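PDB 6KTQ: homocitrate synthase from Sulfolobus acidocaldarius, which catalyses the aldol-type condensation of 2-oxoglutarate with acetyl-CoA to homocitrate, the first step of lysine biosynthesis through alpha-aminoadipate. Local coordinates for residues T252-L257 and A264-V269. Numbering follows the deposited sequence.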
ATOM      1  N   THR A 252      -5.521   2.400 -22.941  1.00 22.61           N
ATOM      2  CA  THR A 252      -5.050   1.344 -23.819  1.00 21.82           C
ATOM      3  C   THR A 252      -5.423   1.605 -25.276  1.00 23.18           C
ATOM      4  O   THR A 252      -6.264   2.458 -25.580  1.00 22.50           O
ATOM      5  CB  THR A 252      -5.641  -0.024 -23.431  1.00 21.61           C
ATOM      6  OG1 THR A 252      -7.052  -0.003 -23.578  1.00 20.74           O
ATOM      7  CG2 THR A 252      -5.279  -0.426 -22.045  1.00 22.21           C
ATOM      8  N   THR A 253      -4.756   0.883 -26.170  1.00 22.83           N
ATOM      9  CA  THR A 253      -5.261   0.680 -27.523  1.00 23.55           C
ATOM     10  C   THR A 253      -5.269  -0.806 -27.818  1.00 22.54           C
ATOM     11  O   THR A 253      -4.475  -1.580 -27.231  1.00 23.69           O
ATOM     12  CB  THR A 253      -4.380   1.339 -28.572  1.00 23.46           C
ATOM     13  OG1 THR A 253      -3.038   0.853 -28.428  1.00 22.81           O
ATOM     14  CG2 THR A 253      -4.413   2.856 -28.451  1.00 23.43           C
ATOM     15  N   LEU A 254      -6.144  -1.225 -28.707  1.00 21.95           N
ATOM     16  CA  LEU A 254      -6.035  -2.582 -29.242  1.00 23.41           C
ATOM     17  C   LEU A 254      -4.706  -2.698 -29.975  1.00 23.22           C
ATOM     18  O   LEU A 254      -4.279  -1.782 -30.676  1.00 22.63           O
ATOM     19  CB  LEU A 254      -7.187  -2.945 -30.169  1.00 23.79           C
ATOM     20  CG  LEU A 254      -8.354  -3.688 -29.531  1.00 24.69           C
ATOM     21  CD1 LEU A 254      -7.867  -4.982 -28.873  1.00 23.73           C
ATOM     22  CD2 LEU A 254      -9.067  -2.763 -28.568  1.00 24.43           C
ATOM     23  N   ASN A 255      -4.013  -3.801 -29.736  1.00 23.89           N
ATOM     24  CA  ASN A 255      -2.879  -4.197 -30.565  1.00 23.35           C
ATOM     25  C   ASN A 255      -1.656  -3.320 -30.426  1.00 23.31           C
ATOM     26  O   ASN A 255      -0.757  -3.378 -31.256  1.00 22.53           O
ATOM     27  CB  ASN A 255      -3.293  -4.261 -32.049  1.00 24.46           C
ATOM     28  CG  ASN A 255      -4.493  -5.174 -32.298  1.00 24.43           C
ATOM     29  OD1 ASN A 255      -4.886  -5.979 -31.444  1.00 24.75           O
ATOM     30  ND2 ASN A 255      -5.090  -5.044 -33.476  1.00 28.28           N
ATOM     31  N   GLY A 256      -1.610  -2.475 -29.410  1.00 23.68           N
ATOM     32  CA  GLY A 256      -0.444  -1.601 -29.250  1.00 23.23           C
ATOM     33  C   GLY A 256      -0.368  -0.523 -30.320  1.00 23.68           C
ATOM     34  O   GLY A 256       0.723  -0.082 -30.707  1.00 23.02           O
ATOM     35  N   LEU A 257      -1.516  -0.131 -30.852  1.00 21.86           N
ATOM     36  CA  LEU A 257      -1.548   1.035 -31.742  1.00 23.01           C
ATOM     37  C   LEU A 257      -1.166   2.341 -30.995  1.00 22.63           C
ATOM     38  O   LEU A 257      -1.294   2.456 -29.750  1.00 22.91           O
ATOM     39  CB  LEU A 257      -2.920   1.157 -32.399  1.00 23.26           C
ATOM     40  CG  LEU A 257      -3.272   0.050 -33.412  1.00 24.46           C
ATOM     41  CD1 LEU A 257      -4.745   0.133 -33.788  1.00 25.80           C
ATOM     42  CD2 LEU A 257      -2.411   0.137 -34.674  1.00 25.75           C
ATOM     43  N   ALA A 264       0.137   1.116 -24.135  1.00 22.05           N
ATOM     44  CA  ALA A 264      -0.176  -0.177 -23.527  1.00 22.10           C
ATOM     45  C   ALA A 264      -1.286  -0.918 -24.286  1.00 21.06           C
ATOM     46  O   ALA A 264      -2.360  -0.378 -24.483  1.00 21.81           O
ATOM     47  CB  ALA A 264      -0.599   0.021 -22.069  1.00 22.76           C
ATOM     48  N   PRO A 265      -1.039  -2.171 -24.691  1.00 21.84           N
ATOM     49  CA  PRO A 265      -2.069  -2.847 -25.474  1.00 21.91           C
ATOM     50  C   PRO A 265      -3.145  -3.498 -24.627  1.00 20.90           C
ATOM     51  O   PRO A 265      -2.844  -4.209 -23.657  1.00 23.07           O
ATOM     52  CB  PRO A 265      -1.287  -3.882 -26.271  1.00 22.56           C
ATOM     53  CG  PRO A 265      -0.054  -4.129 -25.480  1.00 24.84           C
ATOM     54  CD  PRO A 265       0.269  -2.830 -24.813  1.00 22.80           C
ATOM     55  N   LEU A 266      -4.397  -3.285 -25.006  1.00 20.65           N
ATOM     56  CA  LEU A 266      -5.527  -3.731 -24.222  1.00 22.27           C
ATOM     57  C   LEU A 266      -5.472  -5.210 -23.853  1.00 23.84           C
ATOM     58  O   LEU A 266      -5.664  -5.587 -22.664  1.00 21.88           O
ATOM     59  CB  LEU A 266      -6.838  -3.393 -24.912  1.00 23.26           C
ATOM     60  CG  LEU A 266      -8.092  -3.830 -24.175  1.00 26.00           C
ATOM     61  CD1 LEU A 266      -8.169  -3.296 -22.746  1.00 26.08           C
ATOM     62  CD2 LEU A 266      -9.316  -3.404 -24.987  1.00 29.69           C
ATOM     63  N   GLN A 267      -5.175  -6.063 -24.836  1.00 23.31           N
ATOM     64  CA  GLN A 267      -5.244  -7.503 -24.583  1.00 22.58           C
ATOM     65  C   GLN A 267      -4.202  -7.954 -23.562  1.00 22.99           C
ATOM     66  O   GLN A 267      -4.479  -8.837 -22.751  1.00 25.86           O
ATOM     67  CB  GLN A 267      -5.165  -8.321 -25.866  1.00 23.18           C
ATOM     68  CG  GLN A 267      -3.940  -8.083 -26.733  1.00 24.00           C
ATOM     69  CD  GLN A 267      -4.217  -7.094 -27.851  1.00 24.36           C
ATOM     70  OE1 GLN A 267      -4.357  -5.898 -27.619  1.00 23.58           O
ATOM     71  NE2 GLN A 267      -4.266  -7.589 -29.067  1.00 23.95           N
ATOM     72  N   VAL A 268      -3.034  -7.325 -23.576  1.00 22.48           N
ATOM     73  CA  VAL A 268      -1.962  -7.699 -22.673  1.00 23.24           C
ATOM     74  C   VAL A 268      -2.241  -7.137 -21.281  1.00 21.96           C
ATOM     75  O   VAL A 268      -2.136  -7.853 -20.303  1.00 23.51           O
ATOM     76  CB  VAL A 268      -0.577  -7.246 -23.176  1.00 23.32           C
ATOM     77  CG1 VAL A 268       0.526  -7.850 -22.328  1.00 22.63           C
ATOM     78  CG2 VAL A 268      -0.371  -7.666 -24.627  1.00 23.17           C
ATOM     79  N   VAL A 269      -2.643  -5.873 -21.221  1.00 21.65           N
ATOM     80  CA  VAL A 269      -3.021  -5.226 -19.959  1.00 21.89           C
ATOM     81  C   VAL A 269      -4.123  -6.008 -19.250  1.00 22.65           C
ATOM     82  O   VAL A 269      -4.054  -6.268 -18.036  1.00 21.48           O
ATOM     83  CB  VAL A 269      -3.435  -3.761 -20.199  1.00 20.89           C
ATOM     84  CG1 VAL A 269      -4.066  -3.174 -18.959  1.00 23.08           C
ATOM     85  CG2 VAL A 269      -2.231  -2.951 -20.600  1.00 21.95           C
TER
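Q267 turns its amide back onto N255 and holds it by two hydrogen bonds. OE1 of Q267 accepts from the backbone N of N255 (3.0 Å). NE2 of Q267 donates almost straight to OD1 of N255 (2.9 Å). The bond lies in both amide planes, which meet at 58°. The side chain reaches back because CG of Q267 sits between its own N and carbonyl carbon (chi1 57°) and the chain bends at chi2. NE2 also hydrogen-bonds T309 OG1, and ND2 of N255 hydrogen-bonds A291 O. A leucine in place of Q267 would probably leave the N255 backbone N-H and OD1 without these mates and let loop 254-257 move. The backbones join at a single bridge: T253 N donates to A264 O, and L266 N to T253 O (2.8 Å). L266 lays CD2 against CD2 of L254 (3.6 Å) and CD1 beside OG1 of T252, which is hydrogen-bonded to D37 OD1. P265, at the helix N-cap position, sets CB over the N of G256. The contact ties the end of strand 249-252 of the TIM barrel to the start of helix 266-277, between helices 235-244 and 287-298, with strand 31-37 against T252, L254 and L266.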